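PDB 5NNS: AA9 family lytic polysaccharide monooxygenase B from Heterobasidion irregulare TC 32-1, which cleaves cellulose by copper-dependent oxidation of its beta-1,4-glycosidic bonds, using a reducing agent with O2 or H2O2 and giving specifically C1-oxidised products. Local coordinates for residues I39-I51 with L191-N203. Residues are numbered along the deposited sequence; the frame is centred on the assembly and turned at random.
Sequences ITDPTDASISCNI and LPGAYSMSDPGVN. With NAG (2-acetamido-2-deoxy-beta-D-glucopyranose), chain C.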
ATOM      1  N   ILE A  39      10.145  -1.226   6.721  1.00 15.86           N
ATOM      2  CA  ILE A  39      10.077  -2.582   7.249  1.00 16.01           C
ATOM      3  C   ILE A  39      10.959  -3.419   6.324  1.00 16.11           C
ATOM      4  O   ILE A  39      10.734  -3.445   5.116  1.00 16.29           O
ATOM      5  CB  ILE A  39       8.617  -3.087   7.289  1.00 15.85           C
ATOM      6  CG1 ILE A  39       7.896  -2.389   8.451  1.00 15.98           C
ATOM      7  CG2 ILE A  39       8.561  -4.612   7.409  1.00 15.83           C
ATOM      8  CD1 ILE A  39       6.405  -2.590   8.517  1.00 16.04           C
ATOM      9  N   THR A  40      11.969  -4.073   6.895  1.00 16.07           N
ATOM     10  CA  THR A  40      12.976  -4.828   6.128  1.00 16.27           C
ATOM     11  C   THR A  40      12.774  -6.352   6.133  1.00 16.29           C
ATOM     12  O   THR A  40      13.362  -7.053   5.308  1.00 15.84           O
ATOM     13  CB  THR A  40      14.400  -4.518   6.642  1.00 16.36           C
ATOM     14  OG1 THR A  40      14.475  -4.798   8.042  1.00 16.54           O
ATOM     15  CG2 THR A  40      14.741  -3.047   6.423  1.00 16.55           C
ATOM     16  N   ASP A  41      11.972  -6.863   7.070  1.00 16.47           N
ATOM     17  CA  ASP A  41      11.619  -8.278   7.101  1.00 16.59           C
ATOM     18  C   ASP A  41      10.294  -8.430   6.359  1.00 16.28           C
ATOM     19  O   ASP A  41       9.286  -7.898   6.827  1.00 16.38           O
ATOM     20  CB  ASP A  41      11.485  -8.763   8.547  1.00 16.92           C
ATOM     21  CG  ASP A  41      11.193 -10.266   8.655  1.00 17.38           C
ATOM     22  OD1 ASP A  41      11.074 -10.981   7.631  1.00 17.21           O
ATOM     23  OD2 ASP A  41      11.067 -10.736   9.804  1.00 18.26           O
ATOM     24  N   PRO A  42      10.277  -9.162   5.215  1.00 15.74           N
ATOM     25  CA  PRO A  42       9.006  -9.327   4.495  1.00 15.45           C
ATOM     26  C   PRO A  42       7.912 -10.055   5.292  1.00 15.29           C
ATOM     27  O   PRO A  42       6.740  -9.897   4.969  1.00 15.43           O
ATOM     28  CB  PRO A  42       9.402 -10.133   3.251  1.00 15.36           C
ATOM     29  CG  PRO A  42      10.638 -10.854   3.643  1.00 15.53           C
ATOM     30  CD  PRO A  42      11.368  -9.897   4.544  1.00 15.59           C
ATOM     31  N   THR A  43       8.295 -10.824   6.315  1.00 15.18           N
ATOM     32  CA  THR A  43       7.343 -11.506   7.208  1.00 15.17           C
ATOM     33  C   THR A  43       7.056 -10.765   8.525  1.00 15.18           C
ATOM     34  O   THR A  43       6.457 -11.347   9.424  1.00 15.05           O
ATOM     35  CB  THR A  43       7.841 -12.928   7.562  1.00 15.20           C
ATOM     36  OG1 THR A  43       9.034 -12.842   8.353  1.00 15.25           O
ATOM     37  CG2 THR A  43       8.128 -13.731   6.314  1.00 15.26           C
ATOM     38  N   ASP A  44       7.471  -9.500   8.645  1.00 15.25           N
ATOM     39  CA  ASP A  44       7.224  -8.701   9.860  1.00 15.37           C
ATOM     40  C   ASP A  44       5.729  -8.708  10.214  1.00 15.28           C
ATOM     41  O   ASP A  44       4.874  -8.573   9.333  1.00 15.03           O
ATOM     42  CB  ASP A  44       7.717  -7.261   9.657  1.00 15.64           C
ATOM     43  CG  ASP A  44       7.750  -6.443  10.945  1.00 15.85           C
ATOM     44  OD1 ASP A  44       6.685  -6.159  11.516  1.00 16.36           O
ATOM     45  OD2 ASP A  44       8.850  -6.039  11.367  1.00 16.28           O
ATOM     46  N   ALA A  45       5.424  -8.874  11.501  1.00 15.37           N
ATOM     47  CA  ALA A  45       4.027  -8.929  11.978  1.00 15.52           C
ATOM     48  C   ALA A  45       3.213  -7.658  11.652  1.00 15.54           C
ATOM     49  O   ALA A  45       2.004  -7.738  11.428  1.00 15.52           O
ATOM     50  CB  ALA A  45       3.990  -9.210  13.476  1.00 15.43           C
ATOM     51  N   SER A  46       3.887  -6.508  11.612  1.00 15.57           N
ATOM     52  CA  SER A  46       3.256  -5.207  11.349  1.00 15.70           C
ATOM     53  C   SER A  46       3.363  -4.719   9.890  1.00 15.48           C
ATOM     54  O   SER A  46       3.153  -3.535   9.614  1.00 15.45           O
ATOM     55  CB  SER A  46       3.877  -4.164  12.282  1.00 15.79           C
ATOM     56  OG  SER A  46       3.682  -4.530  13.638  1.00 16.28           O
ATOM     57  N   ILE A  47       3.677  -5.614   8.954  1.00 15.27           N
ATOM     58  CA  ILE A  47       3.857  -5.211   7.554  1.00 15.10           C
ATOM     59  C   ILE A  47       2.548  -4.774   6.871  1.00 14.78           C
ATOM     60  O   ILE A  47       2.598  -4.059   5.866  1.00 14.23           O
ATOM     61  CB  ILE A  47       4.604  -6.290   6.723  1.00 15.17           C
ATOM     62  CG1 ILE A  47       5.195  -5.668   5.438  1.00 15.18           C
ATOM     63  CG2 ILE A  47       3.701  -7.490   6.432  1.00 15.15           C
ATOM     64  CD1 ILE A  47       6.200  -6.536   4.715  1.00 15.37           C
ATOM     65  N   SER A  48       1.392  -5.171   7.422  1.00 14.64           N
ATOM     66  CA  SER A  48       0.096  -4.769   6.869  1.00 14.81           C
ATOM     67  C   SER A  48      -0.112  -3.255   6.903  1.00 14.95           C
ATOM     68  O   SER A  48      -0.398  -2.656   5.867  1.00 14.50           O
ATOM     69  CB  SER A  48      -1.071  -5.468   7.575  1.00 14.83           C
ATOM     70  OG  SER A  48      -1.059  -5.224   8.969  1.00 15.27           O
ATOM     71  N   CYS A  49       0.045  -2.644   8.081  1.00 15.42           N
ATOM     72  CA  CYS A  49      -0.214  -1.208   8.247  1.00 15.69           C
ATOM     73  C   CYS A  49       0.895  -0.436   8.963  1.00 15.77           C
ATOM     74  O   CYS A  49       0.655   0.645   9.508  1.00 15.71           O
ATOM     75  CB  CYS A  49      -1.573  -1.016   8.926  1.00 16.00           C
ATOM     76  SG  CYS A  49      -2.932  -1.661   7.926  1.00 16.54           S
ATOM     77  N   ASN A  50       2.117  -0.975   8.897  1.00 15.71           N
ATOM     78  CA  ASN A  50       3.321  -0.377   9.483  1.00 15.43           C
ATOM     79  C   ASN A  50       3.343  -0.490  11.004  1.00 15.45           C
ATOM     80  O   ASN A  50       2.429  -1.052  11.598  1.00 15.28           O
ATOM     81  CB  ASN A  50       3.504   1.089   9.037  1.00 15.16           C
ATOM     82  CG  ASN A  50       4.951   1.429   8.709  1.00 14.92           C
ATOM     83  OD1 ASN A  50       5.885   0.949   9.367  1.00 14.58           O
ATOM     84  ND2 ASN A  50       5.143   2.273   7.700  1.00 14.64           N
ATOM     85  N   ILE A  51       4.414   0.020  11.611  1.00 15.73           N
ATOM     86  CA  ILE A  51       4.598   0.027  13.052  1.00 16.09           C
ATOM     87  C   ILE A  51       4.154   1.391  13.616  1.00 16.71           C
ATOM     88  O   ILE A  51       4.658   2.419  13.171  1.00 16.40           O
ATOM     89  CB  ILE A  51       6.075  -0.242  13.430  1.00 15.99           C
ATOM     90  CG1 ILE A  51       6.481  -1.664  13.006  1.00 15.97           C
ATOM     91  CG2 ILE A  51       6.297  -0.066  14.935  1.00 16.06           C
ATOM     92  CD1 ILE A  51       7.979  -1.904  12.962  1.00 15.96           C
ATOM     93  N   LEU A 191      -1.012 -10.535   5.329  1.00 16.10           N
ATOM     94  CA  LEU A 191       0.143  -9.662   5.527  1.00 15.78           C
ATOM     95  C   LEU A 191       0.488  -9.577   7.017  1.00 15.66           C
ATOM     96  O   LEU A 191      -0.246  -8.920   7.758  1.00 15.75           O
ATOM     97  CB  LEU A 191      -0.154  -8.263   4.972  1.00 15.76           C
ATOM     98  CG  LEU A 191      -0.244  -8.191   3.440  1.00 15.85           C
ATOM     99  CD1 LEU A 191      -0.820  -6.851   3.010  1.00 15.78           C
ATOM    100  CD2 LEU A 191       1.119  -8.436   2.791  1.00 15.69           C
ATOM    101  N   PRO A 192       1.565 -10.229   7.482  1.00 15.35           N
ATOM    102  CA  PRO A 192       2.482 -11.051   6.673  1.00 15.30           C
ATOM    103  C   PRO A 192       1.877 -12.372   6.182  1.00 15.01           C
ATOM    104  O   PRO A 192       0.803 -12.782   6.637  1.00 14.92           O
ATOM    105  CB  PRO A 192       3.623 -11.348   7.654  1.00 15.53           C
ATOM    106  CG  PRO A 192       2.940 -11.388   8.987  1.00 15.65           C
ATOM    107  CD  PRO A 192       1.889 -10.305   8.920  1.00 15.46           C
ATOM    108  N   GLY A 193       2.596 -13.026   5.274  1.00 14.64           N
ATOM    109  CA  GLY A 193       2.164 -14.274   4.643  1.00 14.47           C
ATOM    110  C   GLY A 193       2.372 -14.234   3.143  1.00 14.47           C
ATOM    111  O   GLY A 193       2.822 -15.214   2.551  1.00 14.43           O
ATOM    112  N   ALA A 194       2.045 -13.093   2.535  1.00 14.48           N
ATOM    113  CA  ALA A 194       2.135 -12.904   1.079  1.00 14.53           C
ATOM    114  C   ALA A 194       3.559 -12.901   0.547  1.00 14.41           C
ATOM    115  O   ALA A 194       3.794 -13.351  -0.575  1.00 14.28           O
ATOM    116  CB  ALA A 194       1.454 -11.600   0.680  1.00 14.51           C
ATOM    117  N   TYR A 195       4.488 -12.360   1.344  1.00 14.45           N
ATOM    118  CA  TYR A 195       5.867 -12.128   0.921  1.00 14.42           C
ATOM    119  C   TYR A 195       6.830 -13.024   1.683  1.00 14.52           C
ATOM    120  O   TYR A 195       6.555 -13.419   2.813  1.00 14.91           O
ATOM    121  CB  TYR A 195       6.272 -10.668   1.180  1.00 14.28           C
ATOM    122  CG  TYR A 195       5.391  -9.600   0.541  1.00 14.03           C
ATOM    123  CD1 TYR A 195       4.891  -9.739  -0.757  1.00 13.81           C
ATOM    124  CD2 TYR A 195       5.092  -8.417   1.229  1.00 13.93           C
ATOM    125  CE1 TYR A 195       4.098  -8.745  -1.328  1.00 13.62           C
ATOM    126  CE2 TYR A 195       4.305  -7.423   0.660  1.00 13.62           C
ATOM    127  CZ  TYR A 195       3.811  -7.588  -0.617  1.00 13.44           C
ATOM    128  OH  TYR A 195       3.022  -6.602  -1.178  1.00 13.29           O
ATOM    129  N   SER A 196       7.963 -13.332   1.061  1.00 14.44           N
ATOM    130  CA  SER A 196       9.086 -13.962   1.756  1.00 14.35           C
ATOM    131  C   SER A 196      10.389 -13.717   1.012  1.00 14.23           C
ATOM    132  O   SER A 196      10.388 -13.288  -0.143  1.00 13.57           O
ATOM    133  CB  SER A 196       8.865 -15.470   1.934  1.00 14.47           C
ATOM    134  OG  SER A 196       9.111 -16.190   0.740  1.00 14.54           O
ATOM    135  N   MET A 197      11.495 -14.036   1.680  1.00 14.39           N
ATOM    136  CA  MET A 197      12.830 -13.910   1.088  1.00 14.55           C
ATOM    137  C   MET A 197      13.159 -14.930  -0.013  1.00 14.43           C
ATOM    138  O   MET A 197      14.250 -14.874  -0.570  1.00 15.10           O
ATOM    139  CB  MET A 197      13.902 -13.940   2.188  1.00 14.72           C
ATOM    140  CG  MET A 197      13.870 -12.728   3.121  1.00 14.96           C
ATOM    141  SD  MET A 197      14.229 -11.145   2.322  1.00 15.14           S
ATOM    142  CE  MET A 197      16.011 -11.258   2.133  1.00 15.10           C
ATOM    143  N   SER A 198      12.249 -15.857  -0.329  1.00 14.26           N
ATOM    144  CA  SER A 198      12.396 -16.709  -1.523  1.00 14.16           C
ATOM    145  C   SER A 198      11.720 -16.130  -2.784  1.00 13.99           C
ATOM    146  O   SER A 198      11.904 -16.660  -3.885  1.00 13.94           O
ATOM    147  CB  SER A 198      11.908 -18.137  -1.235  1.00 14.55           C
ATOM    148  OG  SER A 198      10.596 -18.146  -0.722  1.00 15.01           O
ATOM    149  N   ASP A 199      10.964 -15.039  -2.636  1.00 13.50           N
ATOM    150  CA  ASP A 199      10.383 -14.338  -3.787  1.00 13.07           C
ATOM    151  C   ASP A 199      11.474 -13.626  -4.583  1.00 12.69           C
ATOM    152  O   ASP A 199      12.267 -12.884  -3.989  1.00 12.58           O
ATOM    153  CB  ASP A 199       9.376 -13.283  -3.343  1.00 13.04           C
ATOM    154  CG  ASP A 199       8.167 -13.873  -2.664  1.00 13.10           C
ATOM    155  OD1 ASP A 199       7.784 -15.012  -2.968  1.00 13.52           O
ATOM    156  OD2 ASP A 199       7.575 -13.177  -1.829  1.00 13.07           O
ATOM    157  N   PRO A 200      11.502 -13.814  -5.922  1.00 12.25           N
ATOM    158  CA  PRO A 200      12.545 -13.183  -6.745  1.00 12.09           C
ATOM    159  C   PRO A 200      12.550 -11.661  -6.720  1.00 11.57           C
ATOM    160  O   PRO A 200      13.607 -11.058  -6.883  1.00 11.42           O
ATOM    161  CB  PRO A 200      12.239 -13.670  -8.163  1.00 12.23           C
ATOM    162  CG  PRO A 200      11.428 -14.902  -7.985  1.00 12.42           C
ATOM    163  CD  PRO A 200      10.648 -14.711  -6.723  1.00 12.29           C
ATOM    164  N   GLY A 201      11.380 -11.058  -6.527  1.00 11.05           N
ATOM    165  CA  GLY A 201      11.266  -9.609  -6.415  1.00 10.74           C
ATOM    166  C   GLY A 201      11.536  -9.025  -5.038  1.00 10.39           C
ATOM    167  O   GLY A 201      11.567  -7.802  -4.899  1.00 10.20           O
ATOM    168  N   VAL A 202      11.732  -9.878  -4.028  1.00 10.24           N
ATOM    169  CA  VAL A 202      11.926  -9.445  -2.635  1.00 10.28           C
ATOM    170  C   VAL A 202      13.387  -9.531  -2.203  1.00 10.34           C
ATOM    171  O   VAL A 202      13.905  -8.586  -1.614  1.00 10.42           O
ATOM    172  CB  VAL A 202      11.046 -10.266  -1.657  1.00 10.20           C
ATOM    173  CG1 VAL A 202      11.332  -9.898  -0.197  1.00 10.22           C
ATOM    174  CG2 VAL A 202       9.574 -10.052  -1.977  1.00 10.14           C
ATOM    175  N   ASN A 203      14.019 -10.674  -2.464  1.00 10.34           N
ATOM    176  CA  ASN A 203      15.422 -10.902  -2.147  1.00 10.38           C
ATOM    177  C   ASN A 203      16.191 -10.813  -3.452  1.00 10.60           C
ATOM    178  O   ASN A 203      16.434 -11.810  -4.123  1.00 10.47           O
ATOM    179  CB  ASN A 203      15.594 -12.272  -1.478  1.00 10.19           C
ATOM    180  CG  ASN A 203      17.018 -12.539  -1.019  1.00 10.15           C
ATOM    181  OD1 ASN A 203      17.834 -11.620  -0.872  1.00 10.03           O
ATOM    182  ND2 ASN A 203      17.317 -13.806  -0.761  1.00  9.91           N
TER
HETATM  183  C1  NAG C 301      13.318 -13.151 -14.215  1.00 19.15           C
HETATM  184  C2  NAG C 301      12.949 -13.489 -12.765  1.00 19.74           C
HETATM  185  C3  NAG C 301      13.656 -14.740 -12.268  1.00 20.48           C
HETATM  186  C4  NAG C 301      13.370 -15.910 -13.198  1.00 21.23           C
HETATM  187  C5  NAG C 301      13.853 -15.553 -14.604  1.00 21.36           C
HETATM  188  C6  NAG C 301      13.493 -16.680 -15.569  1.00 21.90           C
HETATM  189  C7  NAG C 301      12.452 -11.660 -11.191  1.00 19.84           C
HETATM  190  C8  NAG C 301      13.033 -10.603 -10.297  1.00 19.71           C
HETATM  191  N2  NAG C 301      13.327 -12.415 -11.856  1.00 19.99           N
HETATM  192  O3  NAG C 301      13.219 -15.023 -10.937  1.00 20.58           O
HETATM  193  O4  NAG C 301      14.024 -17.104 -12.737  1.00 21.95           O
HETATM  194  O5  NAG C 301      13.261 -14.323 -15.057  1.00 20.06           O
HETATM  195  O6  NAG C 301      13.847 -16.313 -16.906  1.00 23.33           O
HETATM  196  O7  NAG C 301      11.245 -11.798 -11.297  1.00 19.87           O
HETATM  197  O   HOH W   1       4.816 -11.844   4.199  1.00  9.47           O
HETATM  198  O   HOH W   2       0.584  -7.214   9.453  1.00  7.21           O
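Two consecutive type I beta turns, Asp41–Asp44 and Asp44–Ile47, each also closed as an Asx turn by its leading aspartate, pack Pro42 and Ile47 against the long loop that follows strand 165-176 in this immunoglobulin-like AA9 beta-sandwich. Pro42, whose fixed phi suits the second position of its turn, lays CB 4.0 Å from Val202 CG1 and meets Tyr195 through the CB atoms of both residues. Its CG lies 3.8 Å from Met197 CG; the methionine crosses the pyrrolidine at about a right angle, its chain bent at chi2 (-64°), which brings SD beside Pro42 CD. Without CG and CD, an alanine here would probably leave a gap beside Met197 and free the turn's backbone to flex. Further along, Ile47 divides its branches: with CG1 anti to the backbone N (chi1 -161°), CD1 reaches the edge of the Tyr195 ring near CD2, while CG2 sits 3.6 Å from Pro192 N. Phe166 of strand 165-176 packs on Pro42, Ile47 and Val202 and meets the Tyr195 ring, whose hydroxyl is hydrogen-bonded to Glu154. Pro192, preceded by a cis peptide bond, turns its ring to the carbonyl oxygens of the two turns, CB lying 3.3 Å from Thr43 O. No direct hydrogen bond joins residues 39-51 to residues 191-203, and Pro192, lacking an N-H, cannot donate to these carbonyl oxygens; two waters do the bridging. One donates to both Ala45 O and Leu191 O and accepts from Ser48 N, beside the close approach of Ser48 CB to Leu191 CB. The other satisfies three backbone groups, donating to Pro42 O at 2.8 Å and accepting from Gly193 N at 2.7 Å and Tyr195 N at 2.9 Å.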